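Local coordinates for ferric vibriobactin ABC transporter, periplasmic ferric vibriobactin-binding protein (Vibrio cholerae, PDB 3R5T), which binds the iron-loaded siderophore vibriobactin in the periplasm and probably delivers it to an ABC transporter for uptake, at residues A[164-169]-A[228-233]. Sequence-based numbering, arbitrary orientation.
With VBN ((4S,5R)-N-{3-[(2,3-dihydroxybenzoyl)amino]propyl}-2-(2,3-dihydroxyphenyl)-N-[3-({[(4S,5R)-2-(2,3-dihydroxyphenyl)-5-met hyl-4,5-dihydro-1,3-oxazol-4-yl]carbonyl}amino)propyl]-5-methyl-4,5-dihydro-1,3-oxazole-4-carboxamide), chain B.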
loop_
_atom_site.group_PDB
_atom_site.type_symbol
_atom_site.label_atom_id
_atom_site.label_comp_id
_atom_site.label_asym_id
_atom_site.label_seq_id
_atom_site.Cartn_x
_atom_site.Cartn_y
_atom_site.Cartn_z
ATOM N N ARG A 164 11.124 12.499 -15.358
ATOM C CA ARG A 164 10.303 12.149 -14.210
ATOM C C ARG A 164 9.220 11.153 -14.589
ATOM O O ARG A 164 9.006 10.876 -15.769
ATOM C CB ARG A 164 9.632 13.397 -13.640
ATOM C CG ARG A 164 10.613 14.540 -13.374
ATOM C CD ARG A 164 9.907 15.691 -12.677
ATOM N NE ARG A 164 8.943 16.354 -13.547
ATOM C CZ ARG A 164 7.925 17.079 -13.094
ATOM N NH1 ARG A 164 7.084 17.649 -13.942
ATOM N NH2 ARG A 164 7.751 17.228 -11.788
ATOM N N ALA A 165 8.563 10.620 -13.569
ATOM C CA ALA A 165 7.450 9.697 -13.777
ATOM C C ALA A 165 6.265 10.085 -12.924
ATOM O O ALA A 165 6.423 10.607 -11.825
ATOM C CB ALA A 165 7.874 8.269 -13.448
ATOM N N ASN A 166 5.061 9.802 -13.423
ATOM C CA ASN A 166 3.875 9.861 -12.574
ATOM C C ASN A 166 3.320 8.457 -12.338
ATOM O O ASN A 166 3.702 7.511 -13.018
ATOM C CB ASN A 166 2.786 10.789 -13.148
ATOM C CG ASN A 166 2.530 10.558 -14.606
ATOM O OD1 ASN A 166 2.315 9.426 -15.044
ATOM N ND2 ASN A 166 2.548 11.646 -15.388
ATOM N N ILE A 167 2.456 8.334 -11.343
ATOM C CA ILE A 167 1.819 7.071 -11.014
ATOM C C ILE A 167 0.327 7.300 -11.029
ATOM O O ILE A 167 -0.193 8.154 -10.304
ATOM C CB ILE A 167 2.244 6.563 -9.618
ATOM C CG1 ILE A 167 3.767 6.422 -9.556
ATOM C CG2 ILE A 167 1.557 5.233 -9.311
ATOM C CD1 ILE A 167 4.292 6.177 -8.133
ATOM N N VAL A 168 -0.380 6.536 -11.855
ATOM C CA VAL A 168 -1.779 6.815 -12.121
ATOM C C VAL A 168 -2.656 5.606 -11.821
ATOM O O VAL A 168 -2.293 4.473 -12.125
ATOM C CB VAL A 168 -1.967 7.184 -13.615
ATOM C CG1 VAL A 168 -3.447 7.347 -13.972
ATOM C CG2 VAL A 168 -1.173 8.440 -13.976
ATOM N N SER A 169 -3.820 5.867 -11.233
ATOM C CA SER A 169 -4.915 4.898 -11.162
ATOM C C SER A 169 -5.931 5.286 -12.229
ATOM O O SER A 169 -6.619 6.293 -12.114
ATOM C CB SER A 169 -5.549 4.911 -9.775
ATOM O OG SER A 169 -6.584 3.938 -9.693
ATOM N N GLU A 228 7.579 12.217 -18.390
ATOM C CA GLU A 228 7.990 11.466 -19.558
ATOM C C GLU A 228 7.681 9.981 -19.432
ATOM O O GLU A 228 7.745 9.245 -20.416
ATOM C CB GLU A 228 9.491 11.651 -19.782
ATOM C CG GLU A 228 9.901 13.090 -20.070
ATOM C CD GLU A 228 10.415 13.866 -18.852
ATOM O OE1 GLU A 228 9.980 13.623 -17.698
ATOM O OE2 GLU A 228 11.273 14.752 -19.067
ATOM N N THR A 229 7.356 9.549 -18.216
ATOM C CA THR A 229 7.068 8.151 -17.935
ATOM C C THR A 229 5.823 8.065 -17.061
ATOM O O THR A 229 5.625 8.893 -16.176
ATOM C CB THR A 229 8.260 7.465 -17.237
ATOM O OG1 THR A 229 9.380 7.448 -18.137
ATOM C CG2 THR A 229 7.916 6.033 -16.832
ATOM N N THR A 230 4.968 7.084 -17.335
ATOM C CA THR A 230 3.783 6.846 -16.524
ATOM C C THR A 230 3.739 5.397 -16.069
ATOM O O THR A 230 3.916 4.485 -16.873
ATOM C CB THR A 230 2.478 7.133 -17.312
ATOM O OG1 THR A 230 2.364 8.538 -17.564
ATOM C CG2 THR A 230 1.235 6.646 -16.517
ATOM N N PHE A 231 3.513 5.193 -14.771
ATOM C CA PHE A 231 3.299 3.867 -14.232
ATOM C C PHE A 231 1.837 3.745 -13.821
ATOM O O PHE A 231 1.301 4.630 -13.136
ATOM C CB PHE A 231 4.201 3.636 -13.017
ATOM C CG PHE A 231 5.668 3.553 -13.351
ATOM C CD1 PHE A 231 6.195 2.378 -13.853
ATOM C CD2 PHE A 231 6.515 4.646 -13.163
ATOM C CE1 PHE A 231 7.539 2.287 -14.176
ATOM C CE2 PHE A 231 7.863 4.558 -13.469
ATOM C CZ PHE A 231 8.376 3.379 -13.979
ATOM N N LEU A 232 1.197 2.641 -14.203
ATOM C CA LEU A 232 -0.214 2.423 -13.880
ATOM C C LEU A 232 -0.391 1.391 -12.768
ATOM O O LEU A 232 0.052 0.242 -12.884
ATOM C CB LEU A 232 -0.959 1.982 -15.148
ATOM C CG LEU A 232 -1.038 3.129 -16.171
ATOM C CD1 LEU A 232 -1.180 2.604 -17.578
ATOM C CD2 LEU A 232 -2.185 4.083 -15.839
ATOM N N ILE A 233 -1.071 1.774 -11.699
ATOM C CA ILE A 233 -1.294 0.795 -10.643
ATOM C C ILE A 233 -2.305 -0.260 -11.059
ATOM O O ILE A 233 -3.162 0.004 -11.903
ATOM C CB ILE A 233 -1.680 1.440 -9.287
ATOM C CG1 ILE A 233 -3.067 2.089 -9.320
ATOM C CG2 ILE A 233 -0.581 2.403 -8.844
ATOM C CD1 ILE A 233 -3.568 2.426 -7.911
HETATM C C VBN B . -12.909 2.903 -5.121
HETATM N N VBN B . -12.192 2.762 -2.695
HETATM O O VBN B . -12.852 4.087 -5.136
HETATM C CA VBN B . -12.858 2.121 -3.815
HETATM C CB VBN B . -14.273 1.813 -3.195
HETATM C CAB VBN B . -8.701 -4.613 -5.196
HETATM O OAC VBN B . -8.797 4.637 -8.382
HETATM O OAD VBN B . -12.665 -2.326 -4.974
HETATM O OAF VBN B . -8.023 3.402 -2.542
HETATM O OAG VBN B . -10.079 6.394 0.432
HETATM O OAH VBN B . -9.813 2.020 -0.508
HETATM O OAI VBN B . -9.811 3.350 -4.512
HETATM O OAJ VBN B . -10.605 4.555 -1.503
HETATM O OAK VBN B . -10.095 0.701 -2.865
HETATM C CAL VBN B . -5.969 4.869 -5.302
HETATM C CAM VBN B . -13.692 5.671 0.985
HETATM C CAN VBN B . -9.152 -1.487 0.529
HETATM C CAO VBN B . -6.326 4.391 -3.996
HETATM C CAP VBN B . -12.394 6.231 1.158
HETATM C CAQ VBN B . -9.284 -0.063 0.621
HETATM C CAR VBN B . -6.931 4.850 -6.377
HETATM C CAS VBN B . -13.942 4.745 -0.039
HETATM C CAT VBN B . -9.373 -2.156 -0.702
HETATM C CAU VBN B . -12.420 3.301 -8.464
HETATM C CAV VBN B . -13.379 0.031 -7.699
HETATM C CAW VBN B . -11.587 4.521 -8.036
HETATM C CAX VBN B . -13.250 -1.510 -7.672
HETATM C CAY VBN B . -13.579 2.934 -7.535
HETATM C CAZ VBN B . -13.368 0.705 -6.317
HETATM N NBB VBN B . -10.594 4.303 -6.986
HETATM N NBC VBN B . -11.940 -1.914 -7.166
HETATM N NBD VBN B . -9.865 -1.436 -4.357
HETATM O OBF VBN B . -9.754 -3.474 -3.205
HETATM C CBG VBN B . -9.186 4.417 -7.289
HETATM C CBH VBN B . -11.762 -2.283 -5.759
HETATM C CBJ VBN B . -13.220 3.543 -2.059
HETATM C CBK VBN B . -7.642 3.893 -3.771
HETATM C CBL VBN B . -11.348 5.864 0.292
HETATM C CBM VBN B . -9.630 0.648 -0.526
HETATM C CBN VBN B . -8.558 3.878 -4.783
HETATM C CBO VBN B . -11.600 4.983 -0.679
HETATM C CBP VBN B . -9.842 -0.004 -1.711
HETATM C CBQ VBN B . -8.181 4.376 -6.143
HETATM C CBR VBN B . -12.933 4.384 -0.839
HETATM C CBS VBN B . -9.685 -1.458 -1.808
HETATM C CBU VBN B . -9.894 -3.855 -4.642
HETATM C CBW VBN B . -10.044 -2.113 -3.112
HETATM C CBX VBN B . -10.315 -2.455 -5.315
HETATM N NBY VBN B . -13.229 2.164 -6.337
HETATM O OG1 VBN B . -14.477 2.921 -2.213
HETATM C CG2 VBN B . -14.573 0.390 -2.751
HETATM O O HOH W 1 10.885 9.556 -17.086
HETATM O O HOH W 2 8.592 16.244 -16.271
#
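Asn166 and Thr230 are paired on neighbouring parallel strands, 165-169 and 229-233, their side chains crossing obliquely on the same face of the five-stranded mixed sheet of one lobe of this periplasmic binding protein. The backbones pair in register: Phe231 bonds through its N to Asn166 O (2.9 Å) and through its O to Val168 N (2.8 Å).

Asn166 CB leaves the sheet on the face it shares with Val168, Thr230 and Leu232. Its CG sits between the backbone N and the carbonyl carbon (chi1 47°), 3.8 Å from Thr229 O. OD1 accepts the hydroxyl of Thr230 in the carbonyl plane, on a lone pair (OG1 to OD1, 2.7 Å), while ND2 bonds to Glu198, so both polar ends of this buried amide are satisfied. Thr230 OG1 is also bonded to Ser254.

On the opposite face Ala165 CB lies at the edge of the Phe231 ring, 3.7 Å from CE2, and Leu190 of helix 185-192 packs against both Ile167 and Phe231. At the N-terminal end Glu228 OE1 takes Arg164 N from above its carboxylate plane. At its C-terminal end strand 165-169 reaches the siderophore pocket, where Ser169 OG donates to OAC of VBN at 2.7 Å.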